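Local coordinates for protein ORF99 (Acidianus Filamentous Virus 1, PDB 3DF6) that is of unknown function but, as a viral protein of the DUF1374 family stable to heat and acid, probably resembles the anti-CRISPR protein AcrID1, at residues C[7-11]-C[37-41]; C[55-61]-C[73-79]. The protein carries 2 engineered substitutions. All coordinates share one frame; numbering follows the deposited sequence. Where two conformers were deposited one is given.

Contact 1 (C[7-11]-C[37-41]); sequences HKLLI and EFEEL
I11 and L41 bring the helices containing 7-11 and 37-41 together where their backbones are nearest, with I11 CA 4.7 Å from L41 CA. The tight part of the contact gathers round I11, whose branched side chain reaches toward helix 35-42 and rests on the stem of E40. Its CD1 abuts E40 CG at 3.4 Å, and its CG2 meets the same methylene at 3.6 Å, the two side chains crossing at about a right angle. E40 offers this apolar portion because its CG stands opposite the backbone N (chi1 -171°), while a bend at chi2 turns the exposed carboxylate onward. Deeper in, L41 CD1 lies 4.3 Å from I11 CG1 and comes within 3.8 Å of L10 O. L10 and L41 are buried leucines, apolar side chains that pack on strand 25-34, where L10 meets M27 and T31, and L41 meets L33.

At the N-terminal end the joining is polar and looser. H7 ND1 donates weakly to both carboxylate oxygens of E37, with E37 OE1 at 2.8 Å and poorly aligned; ring and carboxylate planes stand 84° apart. E37 is disordered over two conformers, so this pairing is only provisional. Histidine suits the buried place because its two ring nitrogens can serve different partners: NE2 bonds to T31 OG1, while E37 OE1 also accepts from the backbone N of D34. At the other end, water 1 spans the gap between two backbone carbonyls, 3.0 Å from I11 O and 2.8 Å from L41 O, though it cannot satisfy every acceptor near it at once.

The axes of 7-11 and 37-41 run 21° from parallel, and their helices pack on the antiparallel sheet, an alpha+beta arrangement.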
ATOM      1  N   HIS C   7      -8.040  -6.161   8.158  1.00 12.19           N
ATOM      2  CA  HIS C   7      -8.132  -4.821   8.748  1.00 12.43           C
ATOM      3  C   HIS C   7      -6.943  -4.517   9.652  1.00 12.36           C
ATOM      4  O   HIS C   7      -6.445  -3.384   9.669  1.00 11.89           O
ATOM      5  CB  HIS C   7      -9.474  -4.623   9.466  1.00 12.69           C
ATOM      6  CG  HIS C   7     -10.657  -4.757   8.555  1.00 12.95           C
ATOM      7  ND1 HIS C   7     -11.935  -4.985   9.013  1.00 13.53           N
ATOM      8  CD2 HIS C   7     -10.745  -4.716   7.204  1.00 11.75           C
ATOM      9  CE1 HIS C   7     -12.763  -5.066   7.985  1.00 14.48           C
ATOM     10  NE2 HIS C   7     -12.063  -4.918   6.874  1.00 13.50           N
ATOM     11  N   LYS C   8      -6.492  -5.527  10.391  1.00 11.83           N
ATOM     12  CA  LYS C   8      -5.247  -5.430  11.161  1.00 13.15           C
ATOM     13  C   LYS C   8      -4.043  -5.067  10.277  1.00 12.50           C
ATOM     14  O   LYS C   8      -3.208  -4.253  10.671  1.00 12.36           O
ATOM     15  CB  LYS C   8      -4.955  -6.739  11.916  1.00 12.82           C
ATOM     16  CG  LYS C   8      -5.576  -6.804  13.290  1.00 15.21           C
ATOM     17  CD  LYS C   8      -5.237  -8.116  14.026  1.00 16.16           C
ATOM     18  CE  LYS C   8      -3.723  -8.289  14.271  1.00 19.32           C
ATOM     19  NZ  LYS C   8      -3.394  -9.629  14.818  1.00 21.65           N
ATOM     20  N   LEU C   9      -3.933  -5.688   9.107  1.00 12.85           N
ATOM     21  CA  LEU C   9      -2.872  -5.320   8.159  1.00 13.53           C
ATOM     22  C   LEU C   9      -2.994  -3.870   7.670  1.00 13.54           C
ATOM     23  O   LEU C   9      -1.994  -3.143   7.610  1.00 13.44           O
ATOM     24  CB  LEU C   9      -2.783  -6.302   6.976  1.00 13.72           C
ATOM     25  CG  LEU C   9      -1.729  -5.969   5.902  1.00 13.32           C
ATOM     26  CD1 LEU C   9      -1.032  -7.217   5.395  1.00 13.91           C
ATOM     27  CD2 LEU C   9      -2.319  -5.157   4.707  1.00 13.66           C
ATOM     28  N   LEU C  10      -4.209  -3.429   7.348  1.00 13.94           N
ATOM     29  CA  LEU C  10      -4.388  -2.037   6.918  1.00 14.26           C
ATOM     30  C   LEU C  10      -3.927  -1.039   7.987  1.00 14.68           C
ATOM     31  O   LEU C  10      -3.301  -0.024   7.660  1.00 14.55           O
ATOM     32  CB  LEU C  10      -5.844  -1.750   6.551  1.00 14.82           C
ATOM     33  CG  LEU C  10      -6.469  -2.567   5.404  1.00 15.26           C
ATOM     34  CD1 LEU C  10      -7.934  -2.161   5.188  1.00 12.73           C
ATOM     35  CD2 LEU C  10      -5.655  -2.414   4.121  1.00 14.15           C
ATOM     36  N   ILE C  11      -4.237  -1.346   9.252  1.00 13.69           N
ATOM     37  CA  ILE C  11      -3.836  -0.513  10.384  1.00 13.82           C
ATOM     38  C   ILE C  11      -2.313  -0.473  10.484  1.00 13.67           C
ATOM     39  O   ILE C  11      -1.731   0.593  10.695  1.00 14.21           O
ATOM     40  CB  ILE C  11      -4.480  -1.009  11.730  1.00 13.23           C
ATOM     41  CG1 ILE C  11      -5.994  -0.775  11.724  1.00 11.97           C
ATOM     42  CG2 ILE C  11      -3.864  -0.298  12.937  1.00 14.23           C
ATOM     43  CD1 ILE C  11      -6.744  -1.652  12.714  1.00 10.85           C
ATOM     44  N   GLU C  37     -12.145  -0.381  14.596  1.00 14.50           N
ATOM     45  CA  GLU C  37     -11.109  -0.566  13.591  0.50 14.65           C
ATOM     46  C   GLU C  37     -10.770   0.779  12.918  1.00 14.49           C
ATOM     47  O   GLU C  37      -9.577   1.102  12.737  1.00 14.48           O
ATOM     48  CB  GLU C  37     -11.509  -1.652  12.565  0.50 14.55           C
ATOM     49  CG  GLU C  37     -12.030  -2.996  13.216  0.50 16.27           C
ATOM     50  CD  GLU C  37     -12.403  -4.053  12.167  0.50 16.18           C
ATOM     51  OE1 GLU C  37     -13.162  -3.725  11.210  0.50 17.21           O
ATOM     52  OE2 GLU C  37     -11.937  -5.226  12.296  0.50 19.27           O
ATOM     53  N   PHE C  38     -11.799   1.547  12.555  1.00 14.24           N
ATOM     54  CA  PHE C  38     -11.611   2.852  11.907  1.00 14.71           C
ATOM     55  C   PHE C  38     -10.796   3.814  12.782  1.00 14.37           C
ATOM     56  O   PHE C  38      -9.900   4.493  12.292  1.00 13.98           O
ATOM     57  CB  PHE C  38     -12.967   3.444  11.497  1.00 15.39           C
ATOM     58  CG  PHE C  38     -12.873   4.653  10.581  1.00 16.45           C
ATOM     59  CD1 PHE C  38     -12.584   4.505   9.237  1.00 20.00           C
ATOM     60  CD2 PHE C  38     -13.138   5.929  11.068  1.00 21.66           C
ATOM     61  CE1 PHE C  38     -12.498   5.618   8.385  1.00 22.04           C
ATOM     62  CE2 PHE C  38     -13.070   7.056  10.226  1.00 23.09           C
ATOM     63  CZ  PHE C  38     -12.735   6.885   8.872  1.00 21.12           C
ATOM     64  N   GLU C  39     -11.102   3.839  14.074  1.00 14.62           N
ATOM     65  CA  GLU C  39     -10.390   4.650  15.060  1.00 15.43           C
ATOM     66  C   GLU C  39      -8.936   4.224  15.254  1.00 16.69           C
ATOM     67  O   GLU C  39      -8.020   5.060  15.360  1.00 16.79           O
ATOM     68  CB  GLU C  39     -11.171   4.652  16.387  1.00 15.74           C
ATOM     69  CG  GLU C  39     -12.406   5.511  16.272  1.00 15.24           C
ATOM     70  CD  GLU C  39     -13.298   5.474  17.485  1.00 19.17           C
ATOM     71  OE1 GLU C  39     -13.004   4.721  18.447  1.00 18.28           O
ATOM     72  OE2 GLU C  39     -14.310   6.216  17.462  1.00 19.79           O
ATOM     73  N   GLU C  40      -8.738   2.921  15.273  1.00 17.52           N
ATOM     74  CA  GLU C  40      -7.417   2.326  15.292  1.00 19.17           C
ATOM     75  C   GLU C  40      -6.603   2.714  14.053  1.00 18.86           C
ATOM     76  O   GLU C  40      -5.414   2.992  14.166  1.00 18.45           O
ATOM     77  CB  GLU C  40      -7.551   0.801  15.416  0.80 19.54           C
ATOM     78  CG  GLU C  40      -6.264   0.062  15.654  0.80 24.57           C
ATOM     79  CD  GLU C  40      -5.528   0.486  16.910  0.80 30.67           C
ATOM     80  OE1 GLU C  40      -6.187   0.807  17.933  0.80 31.84           O
ATOM     81  OE2 GLU C  40      -4.272   0.475  16.865  0.80 33.22           O
ATOM     82  N   LEU C  41      -7.256   2.745  12.890  1.00 18.96           N
ATOM     83  CA  LEU C  41      -6.624   3.104  11.616  1.00 19.03           C
ATOM     84  C   LEU C  41      -6.023   4.522  11.624  1.00 20.21           C
ATOM     85  O   LEU C  41      -4.891   4.740  11.174  1.00 20.47           O
ATOM     86  CB  LEU C  41      -7.653   3.009  10.480  1.00 18.19           C
ATOM     87  CG  LEU C  41      -7.196   3.257   9.027  1.00 18.55           C
ATOM     88  CD1 LEU C  41      -6.274   2.132   8.553  1.00 15.03           C
ATOM     89  CD2 LEU C  41      -8.394   3.381   8.087  1.00 16.88           C
TER
HETATM   90  O   HOH W   1      -2.964   2.898  12.142  1.00 28.03           O

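Contact 2 (C[55-61]-C[73-79])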
ATOM      1  N   GLY C  55     -22.213  11.574  -1.140  1.00 11.71           N
ATOM      2  CA  GLY C  55     -22.367  10.470  -0.190  1.00 11.32           C
ATOM      3  C   GLY C  55     -21.058   9.829   0.238  1.00 11.84           C
ATOM      4  O   GLY C  55     -21.066   8.848   0.984  1.00 11.63           O
ATOM      5  N   ILE C  56     -19.934  10.380  -0.215  1.00 11.82           N
ATOM      6  CA  ILE C  56     -18.629   9.836   0.124  1.00 12.69           C
ATOM      7  C   ILE C  56     -17.821  10.885   0.885  1.00 13.23           C
ATOM      8  O   ILE C  56     -17.748  12.054   0.472  1.00 13.00           O
ATOM      9  CB  ILE C  56     -17.836   9.372  -1.138  1.00 12.70           C
ATOM     10  CG1 ILE C  56     -18.657   8.377  -1.970  1.00 13.99           C
ATOM     11  CG2 ILE C  56     -16.477   8.756  -0.727  1.00 13.70           C
ATOM     12  CD1 ILE C  56     -18.018   7.920  -3.314  1.00 13.87           C
ATOM     13  N   PHE C  57     -17.219  10.468   1.995  1.00 13.52           N
ATOM     14  CA  PHE C  57     -16.249  11.307   2.705  1.00 14.01           C
ATOM     15  C   PHE C  57     -14.782  11.070   2.371  1.00 14.60           C
ATOM     16  O   PHE C  57     -14.283   9.920   2.386  1.00 15.41           O
ATOM     17  CB  PHE C  57     -16.363  11.125   4.207  1.00 13.92           C
ATOM     18  CG  PHE C  57     -17.657  11.572   4.752  1.00 14.38           C
ATOM     19  CD1 PHE C  57     -17.777  12.828   5.337  1.00 15.40           C
ATOM     20  CD2 PHE C  57     -18.779  10.762   4.659  1.00 14.77           C
ATOM     21  CE1 PHE C  57     -18.981  13.255   5.839  1.00 14.27           C
ATOM     22  CE2 PHE C  57     -20.008  11.198   5.170  1.00 13.87           C
ATOM     23  CZ  PHE C  57     -20.102  12.447   5.751  1.00 14.83           C
ATOM     24  N   ILE C  58     -14.070  12.174   2.125  1.00 14.17           N
ATOM     25  CA  ILE C  58     -12.615  12.069   2.099  1.00 14.00           C
ATOM     26  C   ILE C  58     -12.128  12.893   3.278  1.00 14.76           C
ATOM     27  O   ILE C  58     -12.349  14.116   3.327  1.00 13.54           O
ATOM     28  CB  ILE C  58     -11.951  12.561   0.813  1.00 14.49           C
ATOM     29  CG1 ILE C  58     -12.502  11.780  -0.382  1.00 14.16           C
ATOM     30  CG2 ILE C  58     -10.412  12.369   0.945  1.00 12.65           C
ATOM     31  CD1 ILE C  58     -12.002  12.222  -1.727  1.00 17.36           C
ATOM     32  N   ASP C  59     -11.507  12.211   4.237  1.00 14.09           N
ATOM     33  CA  ASP C  59     -10.867  12.897   5.346  1.00 15.53           C
ATOM     34  C   ASP C  59      -9.363  12.965   5.141  1.00 15.28           C
ATOM     35  O   ASP C  59      -8.748  12.030   4.637  1.00 16.07           O
ATOM     36  CB  ASP C  59     -11.147  12.205   6.672  1.00 15.15           C
ATOM     37  CG  ASP C  59     -12.604  12.286   7.094  1.00 17.30           C
ATOM     38  OD1 ASP C  59     -13.460  12.845   6.360  1.00 18.56           O
ATOM     39  OD2 ASP C  59     -12.891  11.752   8.176  1.00 18.21           O
ATOM     40  N   GLU C  60      -8.788  14.078   5.562  1.00 15.04           N
ATOM     41  CA  GLU C  60      -7.360  14.289   5.497  1.00 15.75           C
ATOM     42  C   GLU C  60      -6.864  14.461   6.927  1.00 14.91           C
ATOM     43  O   GLU C  60      -7.285  15.380   7.614  1.00 14.82           O
ATOM     44  CB  GLU C  60      -7.085  15.544   4.686  1.00 15.85           C
ATOM     45  CG  GLU C  60      -5.621  15.908   4.583  1.00 19.63           C
ATOM     46  CD  GLU C  60      -5.450  17.254   3.883  1.00 26.52           C
ATOM     47  OE1 GLU C  60      -6.372  17.668   3.138  1.00 26.77           O
ATOM     48  OE2 GLU C  60      -4.411  17.901   4.086  1.00 27.50           O
ATOM     49  N   TYR C  61      -5.998  13.561   7.364  1.00 14.18           N
ATOM     50  CA  TYR C  61      -5.451  13.584   8.719  1.00 13.86           C
ATOM     51  C   TYR C  61      -3.970  13.892   8.653  1.00 13.97           C
ATOM     52  O   TYR C  61      -3.244  13.252   7.911  1.00 13.41           O
ATOM     53  CB  TYR C  61      -5.650  12.237   9.386  1.00 14.36           C
ATOM     54  CG  TYR C  61      -7.099  11.788   9.405  1.00 14.93           C
ATOM     55  CD1 TYR C  61      -8.023  12.379  10.275  1.00 15.21           C
ATOM     56  CD2 TYR C  61      -7.539  10.785   8.558  1.00 14.74           C
ATOM     57  CE1 TYR C  61      -9.382  11.960  10.294  1.00 17.49           C
ATOM     58  CE2 TYR C  61      -8.873  10.351   8.573  1.00 16.19           C
ATOM     59  CZ  TYR C  61      -9.779  10.940   9.434  1.00 16.89           C
ATOM     60  OH  TYR C  61     -11.083  10.498   9.439  1.00 19.61           O
ATOM     61  N   LEU C  73      -2.539  11.561   5.845  1.00 15.81           N
ATOM     62  CA  LEU C  73      -3.321  10.369   5.533  1.00 15.84           C
ATOM     63  C   LEU C  73      -4.695  10.756   4.995  1.00 15.81           C
ATOM     64  O   LEU C  73      -5.445  11.484   5.641  1.00 15.83           O
ATOM     65  CB  LEU C  73      -3.488   9.518   6.802  1.00 15.27           C
ATOM     66  CG  LEU C  73      -4.119   8.140   6.582  1.00 16.91           C
ATOM     67  CD1 LEU C  73      -3.052   7.184   5.929  1.00 16.96           C
ATOM     68  CD2 LEU C  73      -4.693   7.581   7.868  1.00 15.79           C
ATOM     69  N   PHE C  74      -5.023  10.282   3.798  1.00 15.90           N
ATOM     70  CA  PHE C  74      -6.334  10.523   3.217  1.00 15.57           C
ATOM     71  C   PHE C  74      -7.120   9.218   3.244  1.00 15.58           C
ATOM     72  O   PHE C  74      -6.642   8.205   2.734  1.00 14.83           O
ATOM     73  CB  PHE C  74      -6.187  10.992   1.769  1.00 15.63           C
ATOM     74  CG  PHE C  74      -5.458  12.281   1.623  1.00 16.56           C
ATOM     75  CD1 PHE C  74      -6.166  13.471   1.523  1.00 15.89           C
ATOM     76  CD2 PHE C  74      -4.055  12.313   1.577  1.00 18.17           C
ATOM     77  CE1 PHE C  74      -5.505  14.690   1.378  1.00 18.69           C
ATOM     78  CE2 PHE C  74      -3.371  13.532   1.445  1.00 19.97           C
ATOM     79  CZ  PHE C  74      -4.106  14.728   1.351  1.00 18.89           C
ATOM     80  N   VAL C  75      -8.320   9.247   3.825  1.00 15.31           N
ATOM     81  CA  VAL C  75      -9.179   8.064   3.900  1.00 15.04           C
ATOM     82  C   VAL C  75     -10.502   8.398   3.236  1.00 15.12           C
ATOM     83  O   VAL C  75     -11.201   9.318   3.650  1.00 14.55           O
ATOM     84  CB  VAL C  75      -9.438   7.582   5.370  1.00 15.52           C
ATOM     85  CG1 VAL C  75     -10.266   6.302   5.379  1.00 14.75           C
ATOM     86  CG2 VAL C  75      -8.123   7.352   6.113  1.00 15.62           C
ATOM     87  N   GLU C  76     -10.819   7.672   2.176  1.00 14.52           N
ATOM     88  CA  GLU C  76     -12.068   7.843   1.473  1.00 14.12           C
ATOM     89  C   GLU C  76     -13.046   6.761   1.939  1.00 13.73           C
ATOM     90  O   GLU C  76     -12.725   5.572   1.882  1.00 12.13           O
ATOM     91  CB  GLU C  76     -11.821   7.711  -0.032  1.00 14.59           C
ATOM     92  CG  GLU C  76     -13.011   8.081  -0.907  1.00 14.32           C
ATOM     93  CD  GLU C  76     -12.831   7.624  -2.365  1.00 16.69           C
ATOM     94  OE1 GLU C  76     -11.819   6.971  -2.659  1.00 18.31           O
ATOM     95  OE2 GLU C  76     -13.701   7.917  -3.208  1.00 17.54           O
ATOM     96  N   TYR C  77     -14.232   7.163   2.397  1.00 13.30           N
ATOM     97  CA  TYR C  77     -15.169   6.199   2.974  1.00 13.72           C
ATOM     98  C   TYR C  77     -16.637   6.572   2.827  1.00 15.15           C
ATOM     99  O   TYR C  77     -16.983   7.746   2.590  1.00 14.77           O
ATOM    100  CB  TYR C  77     -14.863   5.942   4.465  1.00 13.59           C
ATOM    101  CG  TYR C  77     -14.983   7.160   5.373  1.00 12.72           C
ATOM    102  CD1 TYR C  77     -16.169   7.437   6.065  1.00 12.34           C
ATOM    103  CD2 TYR C  77     -13.906   8.036   5.527  1.00 13.78           C
ATOM    104  CE1 TYR C  77     -16.265   8.564   6.901  1.00 13.57           C
ATOM    105  CE2 TYR C  77     -13.987   9.137   6.346  1.00 13.87           C
ATOM    106  CZ  TYR C  77     -15.159   9.398   7.035  1.00 14.68           C
ATOM    107  OH  TYR C  77     -15.203  10.503   7.839  1.00 13.35           O
ATOM    108  N   VAL C  78     -17.488   5.556   3.005  1.00 16.04           N
ATOM    109  CA  VAL C  78     -18.933   5.742   3.116  1.00 17.64           C
ATOM    110  C   VAL C  78     -19.372   5.357   4.538  1.00 18.95           C
ATOM    111  O   VAL C  78     -19.004   4.296   5.047  1.00 18.64           O
ATOM    112  CB  VAL C  78     -19.691   4.934   2.048  1.00 17.35           C
ATOM    113  CG1 VAL C  78     -21.215   5.124   2.182  1.00 18.11           C
ATOM    114  CG2 VAL C  78     -19.217   5.324   0.633  1.00 17.15           C
ATOM    115  N   ARG C  79     -20.139   6.237   5.180  1.00 20.75           N
ATOM    116  CA  ARG C  79     -20.665   5.968   6.520  1.00 22.47           C
ATOM    117  C   ARG C  79     -21.885   5.042   6.463  1.00 23.41           C
ATOM    118  O   ARG C  79     -22.893   5.359   5.831  1.00 23.35           O
ATOM    119  CB  ARG C  79     -21.027   7.263   7.241  1.00 22.84           C
ATOM    120  CG  ARG C  79     -19.858   8.177   7.543  1.00 24.20           C
ATOM    121  CD  ARG C  79     -20.275   9.263   8.558  1.00 28.75           C
ATOM    122  NE  ARG C  79     -19.444  10.457   8.398  1.00 31.98           N
ATOM    123  CZ  ARG C  79     -18.413  10.800   9.174  1.00 34.02           C
ATOM    124  NH1 ARG C  79     -18.062  10.065  10.229  1.00 36.20           N
ATOM    125  NH2 ARG C  79     -17.734  11.900   8.895  1.00 33.28           N
TER
HETATM  126  O   HOH W   2     -21.206   8.287   3.606  1.00 22.85           O
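F57 to Y61 pair with Y77 to L73 in a beta hairpin, two neighbouring strands of an antiparallel five-stranded sheet. Backbone bonds form its frame: the hydrogen-bonded pairs F57-Y77, D59-V75 and Y61-L73 each exchange two N-H...O bonds, while I58-E76 and E60-F74 are the non-hydrogen-bonded pairs between them.

Polar side-chain bonding centres on D59, a short acid buried among hydroxyls. Y77 OH donates to D59 OD2 at 2.6 Å, approaching from above the carboxylate plane, with ring and carboxylate 87° apart. Y61 OH gives the same oxygen a second, weak bond, and S50 OG holds OD1. A tyrosine suits these places because it is apolar along its length yet ends in a donor.

Aromatic contacts continue along the face that carries F57, D59 and Y61 with L73, V75 and Y77. Y77 takes the crowded chi1 of 62°, between backbone N and carbonyl carbon, and one face of its ring receives F57 CB, 3.7 Å from the Y77 ring centroid in a CH-pi contact. Over the F57 ring stands R79 in a cation-pi pair, R79 CZ 4.1 Å from the F57 centroid; the guanidinium is steeply inclined to the ring, at 80°, with NE nearest it. The long arginine can thus pass over F57 and still present a guanidinium face to Y77 CE1.

Apolar packing serves both faces. V75 CG2 sits at the edge of the Y61 ring, 4.0 Å from Y61 CE2, while the other methyl of V75 turns to F38 of helix 35-42. On the face of I58, E60, F74 and E76, E60 lies alongside F74 (E60 CG to F74 CE1 3.4 Å); E76 CG also touches I56 CG2, at 3.5 Å.

Where glycine G55 adopts positive phi, water 2 donates to G55 O at 2.7 Å and accepts from R79 N at 2.8 Å.

The two contacts follow one another along the chain, both segments of contact 1 preceding those of contact 2, and their centres are 14 Å apart. F38, on the side of helix 35-42 turned away from helix 3-18, joins them: F38 CZ lies 3.6 Å from Y77 CE2, F38 CE1 3.8 Å from V75 CG1, and F38 CZ 4.0 Å from Y61 OH. The F38 and Y77 rings meet edge-to-face. Helix 35-42 thus meets 7-11 on one side and the hairpin through F38 on another. The function is unknown, so neither contact can be tied to an active site. A bound calcium ion is about 4 Å from the I11 side chain, and the L73 side chain is about 8 Å from bound calcium.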